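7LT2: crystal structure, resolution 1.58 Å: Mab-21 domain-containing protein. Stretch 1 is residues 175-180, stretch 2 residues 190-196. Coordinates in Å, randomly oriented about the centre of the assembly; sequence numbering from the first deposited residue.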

ATOM      1  N   PRO A 175      12.561  -6.368   4.006  1.00 32.36           N
ATOM      2  CA  PRO A 175      13.425  -5.998   2.875  1.00 31.91           C
ATOM      3  C   PRO A 175      13.763  -4.519   2.839  1.00 29.08           C
ATOM      4  O   PRO A 175      14.862  -4.153   2.405  1.00 30.17           O
ATOM      5  N   ALA A 176      12.862  -3.657   3.290  1.00 28.17           N
ATOM      6  CA  ALA A 176      13.075  -2.221   3.252  1.00 20.38           C
ATOM      7  C   ALA A 176      13.335  -1.678   4.650  1.00 22.97           C
ATOM      8  O   ALA A 176      12.801  -2.182   5.643  1.00 25.84           O
ATOM      9  N   MET A 177      14.180  -0.652   4.718  1.00 21.77           N
ATOM     10  CA  MET A 177      14.375   0.088   5.956  1.00 19.07           C
ATOM     11  C   MET A 177      13.068   0.735   6.387  1.00 21.31           C
ATOM     12  O   MET A 177      12.277   1.179   5.555  1.00 20.79           O
ATOM     13  N   THR A 178      12.847   0.791   7.698  1.00 19.74           N
ATOM     14  CA  THR A 178      11.718   1.509   8.279  1.00 16.47           C
ATOM     15  C   THR A 178      12.214   2.768   8.973  1.00 18.12           C
ATOM     16  O   THR A 178      13.181   2.717   9.741  1.00 20.13           O
ATOM     17  N   LEU A 179      11.558   3.891   8.704  1.00 17.11           N
ATOM     18  CA  LEU A 179      11.743   5.107   9.486  1.00 19.37           C
ATOM     19  C   LEU A 179      10.550   5.280  10.417  1.00 21.22           C
ATOM     20  O   LEU A 179       9.413   5.410   9.953  1.00 20.88           O
ATOM     21  N   GLY A 180      10.809   5.289  11.722  1.00 18.08           N
ATOM     22  CA  GLY A 180       9.784   5.650  12.684  1.00 19.07           C
ATOM     23  C   GLY A 180       9.801   7.145  12.939  1.00 20.31           C
ATOM     24  O   GLY A 180      10.794   7.674  13.444  1.00 20.64           O
ATOM     25  N   MET A 190       4.044   7.958  12.640  1.00 18.53           N
ATOM     26  CA  MET A 190       3.849   6.806  11.761  1.00 18.22           C
ATOM     27  C   MET A 190       5.203   6.213  11.397  1.00 19.85           C
ATOM     28  O   MET A 190       6.229   6.898  11.440  1.00 18.72           O
ATOM     29  N   ASP A 191       5.186   4.921  11.048  1.00 17.14           N
ATOM     30  CA  ASP A 191       6.332   4.243  10.449  1.00 17.50           C
ATOM     31  C   ASP A 191       6.233   4.323   8.933  1.00 16.62           C
ATOM     32  O   ASP A 191       5.141   4.262   8.364  1.00 18.68           O
ATOM     33  N   VAL A 192       7.385   4.446   8.268  1.00 16.17           N
ATOM     34  CA  VAL A 192       7.439   4.515   6.809  1.00 17.39           C
ATOM     35  C   VAL A 192       8.513   3.560   6.305  1.00 16.15           C
ATOM     36  O   VAL A 192       9.670   3.650   6.724  1.00 18.01           O
ATOM     37  N   ASP A 193       8.135   2.660   5.399  1.00 16.29           N
ATOM     38  CA  ASP A 193       9.088   1.762   4.753  1.00 17.86           C
ATOM     39  C   ASP A 193       9.578   2.379   3.447  1.00 17.11           C
ATOM     40  O   ASP A 193       8.779   2.868   2.642  1.00 17.03           O
ATOM     41  N   LEU A 194      10.892   2.344   3.231  1.00 17.00           N
ATOM     42  CA  LEU A 194      11.509   3.002   2.079  1.00 19.19           C
ATOM     43  C   LEU A 194      11.767   1.937   1.018  1.00 16.06           C
ATOM     44  O   LEU A 194      12.741   1.190   1.100  1.00 18.45           O
ATOM     45  N   VAL A 195      10.884   1.869   0.024  1.00 17.39           N
ATOM     46  CA  VAL A 195      10.835   0.766  -0.933  1.00 19.74           C
ATOM     47  C   VAL A 195      11.349   1.253  -2.286  1.00 16.32           C
ATOM     48  O   VAL A 195      10.735   2.123  -2.916  1.00 16.28           O
ATOM     49  N   ALA A 196      12.450   0.658  -2.752  1.00 16.94           N
ATOM     50  CA  ALA A 196      13.027   1.012  -4.044  1.00 16.81           C
ATOM     51  C   ALA A 196      12.252   0.330  -5.167  1.00 18.45           C
ATOM     52  O   ALA A 196      12.217  -0.903  -5.238  1.00 20.96           O
TER

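What sets the side chains in place? The strands of the two stretches run antiparallel, tied by Leu179 N to Val192 O (2.7 Å), Val192 N to Leu179 O (2.8 Å) and Leu194 N to Met177 O (2.9 Å). This pairing sends Leu179, Val192 and Leu194 to one face of the sheet, with Met177, and Thr178, Asp191 and Asp193 to the other.

Which residues cover the most surface? Leu194 and Leu179 do, and they meet each other: Leu179 CG lies 3.8 Å from Leu194 CD1. Both adopt the m, t rotamer, and the end of the Leu194 side chain comes nearer to the first stretch than its CA-to-CB direction alone would suggest. The contact is apolar and diagonal, since Leu179 pairs across the strands with Val192, a t rotamer. Met177, with all three chi angles m, shares this face, but its end leads away. Ala176 ranks third and points toward the second stretch, its CB 3.2 Å from Leu194 O and 4.1 Å from Val195 CG2.

How does the opposite face differ? Its main link is polar. Thr178 and Asp193, both m at chi1, face each other where the backbones approach closely, and Thr178 OG1 donates a short hydrogen bond of 2.6 Å to Asp193 OD1. Thr178 CG2 also lies 3.8 Å from Asp191 CB. Gly180 has no side chain, and OD1 of Asp191, m at chi1, comes within 3.3 Å of Gly180 CA.

Where does water take over? Near Ala176 and Met177, water 2 accepts from Met177 N (2.9 Å) and donates to Leu194 O (2.8 Å), bridging Met177 N and Leu194 O, which are 4.3 Å apart. Water 1 accepts from Ala176 N at 3.1 Å and gives a weak hydrogen bond to Asp193 OD2 at 3.3 Å.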

ATOM      1  CB  PRO A 175      12.597  -6.418   1.653  1.00 35.15           C
ATOM      2  CG  PRO A 175      11.629  -7.439   2.176  1.00 39.33           C
ATOM      3  CD  PRO A 175      11.307  -7.001   3.568  1.00 36.33           C
ATOM      4  CB  ALA A 176      11.869  -1.507   2.629  1.00 23.99           C
ATOM      5  CB  MET A 177      15.435   1.175   5.768  1.00 22.83           C
ATOM      6  CG  MET A 177      16.814   0.650   5.440  1.00 30.77           C
ATOM      7  SD  MET A 177      17.521  -0.145   6.884  1.00 39.31           S
ATOM      8  CE  MET A 177      17.303   1.138   8.119  1.00 22.99           C
ATOM      9  CB  THR A 178      10.959   0.634   9.284  1.00 17.30           C
ATOM     10  OG1 THR A 178      10.423  -0.521   8.621  1.00 20.79           O
ATOM     11  CG2 THR A 178       9.819   1.423   9.952  1.00 21.53           C
ATOM     12  CB  LEU A 179      11.879   6.337   8.588  1.00 16.99           C
ATOM     13  CG  LEU A 179      13.013   6.357   7.561  1.00 18.76           C
ATOM     14  CD1 LEU A 179      13.094   7.734   6.874  1.00 19.42           C
ATOM     15  CD2 LEU A 179      14.349   5.984   8.177  1.00 23.36           C
ATOM     16  CB  MET A 190       3.084   7.191  10.490  1.00 20.02           C
ATOM     17  CG  MET A 190       1.929   6.246  10.159  1.00 24.83           C
ATOM     18  SD  MET A 190       0.774   6.911   8.954  1.00 27.50           S
ATOM     19  CE  MET A 190      -0.055   8.143   9.943  1.00 25.68           C
ATOM     20  CB  ASP A 191       6.385   2.765  10.857  1.00 17.49           C
ATOM     21  CG  ASP A 191       6.741   2.557  12.316  1.00 20.45           C
ATOM     22  OD1 ASP A 191       7.276   3.485  12.951  1.00 23.28           O
ATOM     23  OD2 ASP A 191       6.501   1.436  12.823  1.00 22.36           O
ATOM     24  CB  VAL A 192       7.729   5.945   6.310  1.00 15.52           C
ATOM     25  CG1 VAL A 192       7.666   6.005   4.792  1.00 18.11           C
ATOM     26  CG2 VAL A 192       6.742   6.940   6.920  1.00 19.63           C
ATOM     27  CB  ASP A 193       8.458   0.392   4.494  1.00 17.09           C
ATOM     28  CG  ASP A 193       8.371  -0.459   5.750  1.00 22.49           C
ATOM     29  OD1 ASP A 193       8.646   0.061   6.854  1.00 22.46           O
ATOM     30  OD2 ASP A 193       8.026  -1.653   5.629  1.00 30.30           O
ATOM     31  CB  LEU A 194      12.787   3.718   2.496  1.00 16.49           C
ATOM     32  CG  LEU A 194      12.673   4.622   3.727  1.00 23.56           C
ATOM     33  CD1 LEU A 194      14.036   5.201   4.086  1.00 26.86           C
ATOM     34  CD2 LEU A 194      11.658   5.731   3.498  1.00 20.15           C
ATOM     35  CB  VAL A 195       9.409   0.210  -1.066  1.00 17.75           C
ATOM     36  CG1 VAL A 195       9.388  -0.998  -1.986  1.00 17.30           C
ATOM     37  CG2 VAL A 195       8.832  -0.126   0.314  1.00 18.61           C
ATOM     38  CB  ALA A 196      14.499   0.602  -4.088  1.00 18.59           C
TER
HETATM   39  O   HOH W   1      10.033  -4.009   4.482  1.00 34.42           O
HETATM   40  O   HOH W   2      15.216   0.624   2.349  1.00 20.00           O